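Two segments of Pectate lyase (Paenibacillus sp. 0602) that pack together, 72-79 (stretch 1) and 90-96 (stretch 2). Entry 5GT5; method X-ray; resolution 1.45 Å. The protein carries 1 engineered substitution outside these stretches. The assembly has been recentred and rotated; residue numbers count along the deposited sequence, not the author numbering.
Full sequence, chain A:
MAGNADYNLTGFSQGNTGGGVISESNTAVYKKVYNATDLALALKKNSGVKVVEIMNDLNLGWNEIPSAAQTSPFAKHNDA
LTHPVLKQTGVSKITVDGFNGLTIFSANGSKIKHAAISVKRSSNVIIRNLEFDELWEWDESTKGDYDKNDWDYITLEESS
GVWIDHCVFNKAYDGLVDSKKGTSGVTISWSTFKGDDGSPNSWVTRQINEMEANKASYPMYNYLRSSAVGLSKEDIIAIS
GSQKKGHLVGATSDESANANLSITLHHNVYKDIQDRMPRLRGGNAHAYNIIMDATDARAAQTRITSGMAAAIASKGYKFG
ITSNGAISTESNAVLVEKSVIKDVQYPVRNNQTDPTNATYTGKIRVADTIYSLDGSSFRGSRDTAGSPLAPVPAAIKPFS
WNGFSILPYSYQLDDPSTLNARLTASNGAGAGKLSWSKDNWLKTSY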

ATOM      1  N   SER A  72     -22.215 -15.354   2.416  1.00 11.04           N
ATOM      2  CA  SER A  72     -20.972 -14.579   2.315  1.00 10.35           C
ATOM      3  C   SER A  72     -19.966 -15.121   3.309  1.00 12.43           C
ATOM      4  O   SER A  72     -20.300 -15.354   4.483  1.00 11.45           O
ATOM      5  CB  SER A  72     -21.196 -13.087   2.562  1.00 13.88           C
ATOM      6  OG  SER A  72     -22.191 -12.590   1.697  1.00 21.82           O
ATOM      7  N   PRO A  73     -18.719 -15.340   2.872  1.00  9.20           N
ATOM      8  CA  PRO A  73     -18.102 -14.872   1.613  1.00  7.90           C
ATOM      9  C   PRO A  73     -18.332 -15.732   0.376  1.00  8.95           C
ATOM     10  O   PRO A  73     -17.727 -15.411  -0.647  1.00  9.18           O
ATOM     11  CB  PRO A  73     -16.612 -14.914   1.947  1.00 10.16           C
ATOM     12  CG  PRO A  73     -16.496 -16.115   2.874  1.00  9.94           C
ATOM     13  CD  PRO A  73     -17.759 -16.053   3.734  1.00 10.48           C
ATOM     14  N   PHE A  74     -19.117 -16.803   0.455  1.00  9.10           N
ATOM     15  CA  PHE A  74     -19.494 -17.587  -0.735  1.00  7.01           C
ATOM     16  C   PHE A  74     -20.739 -17.038  -1.396  1.00 11.33           C
ATOM     17  O   PHE A  74     -21.684 -16.623  -0.714  1.00 11.72           O
ATOM     18  CB  PHE A  74     -19.842 -19.025  -0.350  1.00  7.27           C
ATOM     19  CG  PHE A  74     -18.658 -19.922  -0.075  1.00  8.38           C
ATOM     20  CD1 PHE A  74     -17.874 -19.748   1.074  1.00  9.21           C
ATOM     21  CD2 PHE A  74     -18.388 -21.012  -0.910  1.00  9.97           C
ATOM     22  CE1 PHE A  74     -16.803 -20.604   1.349  1.00  9.03           C
ATOM     23  CE2 PHE A  74     -17.315 -21.882  -0.645  1.00  9.19           C
ATOM     24  CZ  PHE A  74     -16.533 -21.699   0.490  1.00 10.23           C
ATOM     25  N   ALA A  75     -20.762 -17.080  -2.728  1.00  9.66           N
ATOM     26  CA  ALA A  75     -21.970 -16.792  -3.485  1.00  9.11           C
ATOM     27  C   ALA A  75     -22.011 -17.735  -4.667  1.00 11.24           C
ATOM     28  O   ALA A  75     -20.975 -18.261  -5.079  1.00 10.09           O
ATOM     29  CB  ALA A  75     -21.966 -15.377  -3.974  1.00 12.01           C
ATOM     30  N   LYS A  76     -23.194 -17.935  -5.218  1.00 11.74           N
ATOM     31  CA  LYS A  76     -23.310 -18.723  -6.445  1.00 10.72           C
ATOM     32  C   LYS A  76     -22.696 -17.933  -7.604  1.00  8.47           C
ATOM     33  O   LYS A  76     -22.981 -16.744  -7.779  1.00 12.21           O
ATOM     34  CB  LYS A  76     -24.782 -19.026  -6.759  1.00 14.11           C
ATOM     35  CG  LYS A  76     -24.947 -20.018  -7.898  1.00 15.58           C
ATOM     36  CD  LYS A  76     -26.416 -20.224  -8.281  1.00 18.89           C
ATOM     37  CE  LYS A  76     -26.951 -19.003  -9.041  1.00 27.54           C
ATOM     38  NZ  LYS A  76     -26.317 -18.745 -10.389  1.00 34.49           N
ATOM     39  N   HIS A  77     -21.826 -18.590  -8.373  1.00  9.82           N
ATOM     40  CA  HIS A  77     -21.271 -17.968  -9.578  1.00  8.79           C
ATOM     41  C   HIS A  77     -22.223 -18.160 -10.764  1.00  8.43           C
ATOM     42  O   HIS A  77     -23.276 -18.794 -10.623  1.00 11.98           O
ATOM     43  CB  HIS A  77     -19.918 -18.617  -9.898  1.00  8.46           C
ATOM     44  CG  HIS A  77     -18.912 -17.670 -10.488  1.00  6.02           C
ATOM     45  ND1 HIS A  77     -19.237 -16.692 -11.414  1.00  8.79           N
ATOM     46  CD2 HIS A  77     -17.583 -17.549 -10.269  1.00  7.86           C
ATOM     47  CE1 HIS A  77     -18.150 -16.022 -11.734  1.00 10.98           C
ATOM     48  NE2 HIS A  77     -17.132 -16.517 -11.051  1.00 10.91           N
ATOM     49  N   ASN A  78     -21.872 -17.615 -11.925  1.00  9.05           N
ATOM     50  CA  ASN A  78     -22.643 -17.917 -13.106  1.00 10.26           C
ATOM     51  C   ASN A  78     -22.680 -19.418 -13.348  1.00 10.39           C
ATOM     52  O   ASN A  78     -21.675 -20.132 -13.138  1.00  9.56           O
ATOM     53  CB  ASN A  78     -22.040 -17.195 -14.307  1.00 10.20           C
ATOM     54  CG  ASN A  78     -22.131 -15.694 -14.174  1.00 14.11           C
ATOM     55  OD1 ASN A  78     -23.198 -15.162 -13.843  1.00 17.98           O
ATOM     56  ND2 ASN A  78     -21.025 -14.992 -14.426  1.00 13.24           N
ATOM     57  N   ASP A  79     -23.840 -19.892 -13.781  1.00 12.15           N
ATOM     58  CA  ASP A  79     -24.114 -21.316 -13.891  1.00 12.08           C
ATOM     59  C   ASP A  79     -23.198 -22.042 -14.856  1.00 11.58           C
ATOM     60  O   ASP A  79     -22.845 -21.503 -15.907  1.00 13.16           O
ATOM     61  CB  ASP A  79     -25.546 -21.512 -14.395  1.00 17.13           C
ATOM     62  CG  ASP A  79     -26.587 -21.238 -13.329  1.00 25.96           C
ATOM     63  OD1 ASP A  79     -26.228 -21.113 -12.137  1.00 23.61           O
ATOM     64  OD2 ASP A  79     -27.773 -21.148 -13.703  1.00 31.83           O
TER
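Stretch 2, residues 90-96: GVSKITV

Four main-chain hydrogen bonds fasten stretch 2 to stretch 1. The central residues, Ala 75 and Lys 93, form an antiparallel hydrogen-bonded pair: Lys 93 N donates to Ala 75 O at 2.8 Å with a nearly straight N-H...O angle of 170°, and Ala 75 N donates to Lys 93 O at 2.9 Å with a more bent angle of 145°. Beyond this pair, Thr 95 N donates to Pro 73 O (2.9 Å) and His 77 N to Val 91 O (2.9 Å), so the ladder extends past the short strand 74-76 into the loop residues that flank it.

Stretch 2 leaves a helix at Gly 90, whose positive phi of 71° is a conformation that favours glycine, and passes through extended Val 91 into strand 92-96. This strand runs antiparallel to strand 74-76, with an angle of 149° between their N-to-C directions and a closest approach of the axes of 4.6 Å. The register places Phe 74 opposite Ile 94 and Lys 76 opposite Ser 92, both as non-hydrogen-bonded pairs, with CA of Phe 74 lying 4.5 Å from CA of Ile 94 and CA of Lys 76 lying 4.7 Å from CA of Ser 92. In the Ala 75 and Lys 93 pair the two CA atoms are 5.3 Å apart. CA-H...O contacts supplement the ladder: Ile 94 CA approaches Pro 73 O at 3.3 Å, Ser 92 CA lies 3.3 Å from Ala 75 O, and Phe 74 CA lies 3.5 Å from Lys 93 O.

The side chains of Phe 74 and Ile 94 share one face of the sheet. Ile 94, with chi1 in m and chi2 in t, lies over the face of the Phe 74 ring, its CG1 3.8 Å from the ring centroid and only 12° off the normal; Ile 94 CD1 reaches Phe 74 CE2 at 3.7 Å. At the edge of the same ring, Ser 92 OG is 3.9 Å from Phe 74 CD2.

Ala 75 and Lys 93 direct their side chains to the other face. There the aliphatic chain of Lys 93, t at chi1 and chi2 and turned at chi3 (m, -81°), brings CE over the face of the His 77 imidazole, 3.9 Å from its centroid. His 77 also packs against Val 91, its CB 3.8 Å from Val 91 CG1, and its backbone and side chain together account for the largest area that any residue of stretch 1 loses to stretch 2. Altogether the two stretches bury 527 Å², summed over both sides.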

ATOM      1  N   GLY A  90     -22.029 -27.333  -9.263  1.00 11.24           N
ATOM      2  CA  GLY A  90     -22.148 -25.891  -9.273  1.00 10.13           C
ATOM      3  C   GLY A  90     -20.766 -25.278  -9.149  1.00  7.87           C
ATOM      4  O   GLY A  90     -19.746 -25.975  -9.046  1.00  9.06           O
ATOM      5  N   VAL A  91     -20.748 -23.956  -9.149  1.00  9.04           N
ATOM      6  CA  VAL A  91     -19.511 -23.174  -9.079  1.00  8.15           C
ATOM      7  C   VAL A  91     -19.789 -21.996  -8.148  1.00  9.10           C
ATOM      8  O   VAL A  91     -20.813 -21.330  -8.259  1.00 10.34           O
ATOM      9  CB  VAL A  91     -19.093 -22.677 -10.488  1.00  9.38           C
ATOM     10  CG1 VAL A  91     -17.900 -21.755 -10.415  1.00  9.00           C
ATOM     11  CG2 VAL A  91     -18.787 -23.865 -11.415  1.00  9.08           C
ATOM     12  N   SER A  92     -18.875 -21.754  -7.223  1.00 10.12           N
ATOM     13  CA  SER A  92     -19.004 -20.634  -6.288  1.00 10.16           C
ATOM     14  C   SER A  92     -18.035 -19.520  -6.615  1.00  8.43           C
ATOM     15  O   SER A  92     -17.045 -19.716  -7.349  1.00  8.08           O
ATOM     16  CB  SER A  92     -18.709 -21.097  -4.861  1.00  8.93           C
ATOM     17  OG  SER A  92     -19.653 -22.086  -4.431  1.00  9.70           O
ATOM     18  N   LYS A  93     -18.342 -18.337  -6.097  1.00  9.56           N
ATOM     19  CA  LYS A  93     -17.395 -17.230  -6.055  1.00 10.13           C
ATOM     20  C   LYS A  93     -17.172 -16.884  -4.593  1.00  9.42           C
ATOM     21  O   LYS A  93     -18.127 -16.628  -3.862  1.00  9.71           O
ATOM     22  CB  LYS A  93     -17.924 -16.004  -6.792  1.00  8.89           C
ATOM     23  CG  LYS A  93     -16.904 -14.885  -6.792  1.00 11.32           C
ATOM     24  CD  LYS A  93     -17.431 -13.613  -7.438  1.00 14.12           C
ATOM     25  CE  LYS A  93     -17.329 -13.712  -8.934  1.00 24.33           C
ATOM     26  NZ  LYS A  93     -17.741 -12.420  -9.582  1.00 30.07           N
ATOM     27  N   ILE A  94     -15.908 -16.902  -4.169  1.00  8.04           N
ATOM     28  CA  ILE A  94     -15.551 -16.640  -2.772  1.00  7.65           C
ATOM     29  C   ILE A  94     -14.843 -15.310  -2.718  1.00  8.22           C
ATOM     30  O   ILE A  94     -13.790 -15.134  -3.342  1.00  9.05           O
ATOM     31  CB  ILE A  94     -14.647 -17.741  -2.225  1.00  7.04           C
ATOM     32  CG1 ILE A  94     -15.322 -19.125  -2.358  1.00  8.30           C
ATOM     33  CG2 ILE A  94     -14.305 -17.417  -0.791  1.00  9.75           C
ATOM     34  CD1 ILE A  94     -14.395 -20.296  -2.234  1.00 10.55           C
ATOM     35  N   THR A  95     -15.451 -14.347  -2.020  1.00  7.52           N
ATOM     36  CA  THR A  95     -14.922 -12.986  -1.997  1.00  9.87           C
ATOM     37  C   THR A  95     -14.255 -12.670  -0.667  1.00  9.31           C
ATOM     38  O   THR A  95     -14.943 -12.574   0.367  1.00 11.64           O
ATOM     39  CB  THR A  95     -16.016 -11.941  -2.281  1.00  9.71           C
ATOM     40  OG1 THR A  95     -16.565 -12.192  -3.578  1.00 10.56           O
ATOM     41  CG2 THR A  95     -15.423 -10.540  -2.295  1.00 12.15           C
ATOM     42  N   VAL A  96     -12.939 -12.472  -0.718  1.00  8.26           N
ATOM     43  CA  VAL A  96     -12.129 -12.066   0.416  1.00  8.67           C
ATOM     44  C   VAL A  96     -12.106 -10.559   0.402  1.00  7.31           C
ATOM     45  O   VAL A  96     -11.473  -9.957  -0.489  1.00  7.93           O
ATOM     46  CB  VAL A  96     -10.697 -12.617   0.233  1.00  7.61           C
ATOM     47  CG1 VAL A  96      -9.762 -12.162   1.325  1.00  8.20           C
ATOM     48  CG2 VAL A  96     -10.722 -14.164   0.183  1.00 10.34           C
TER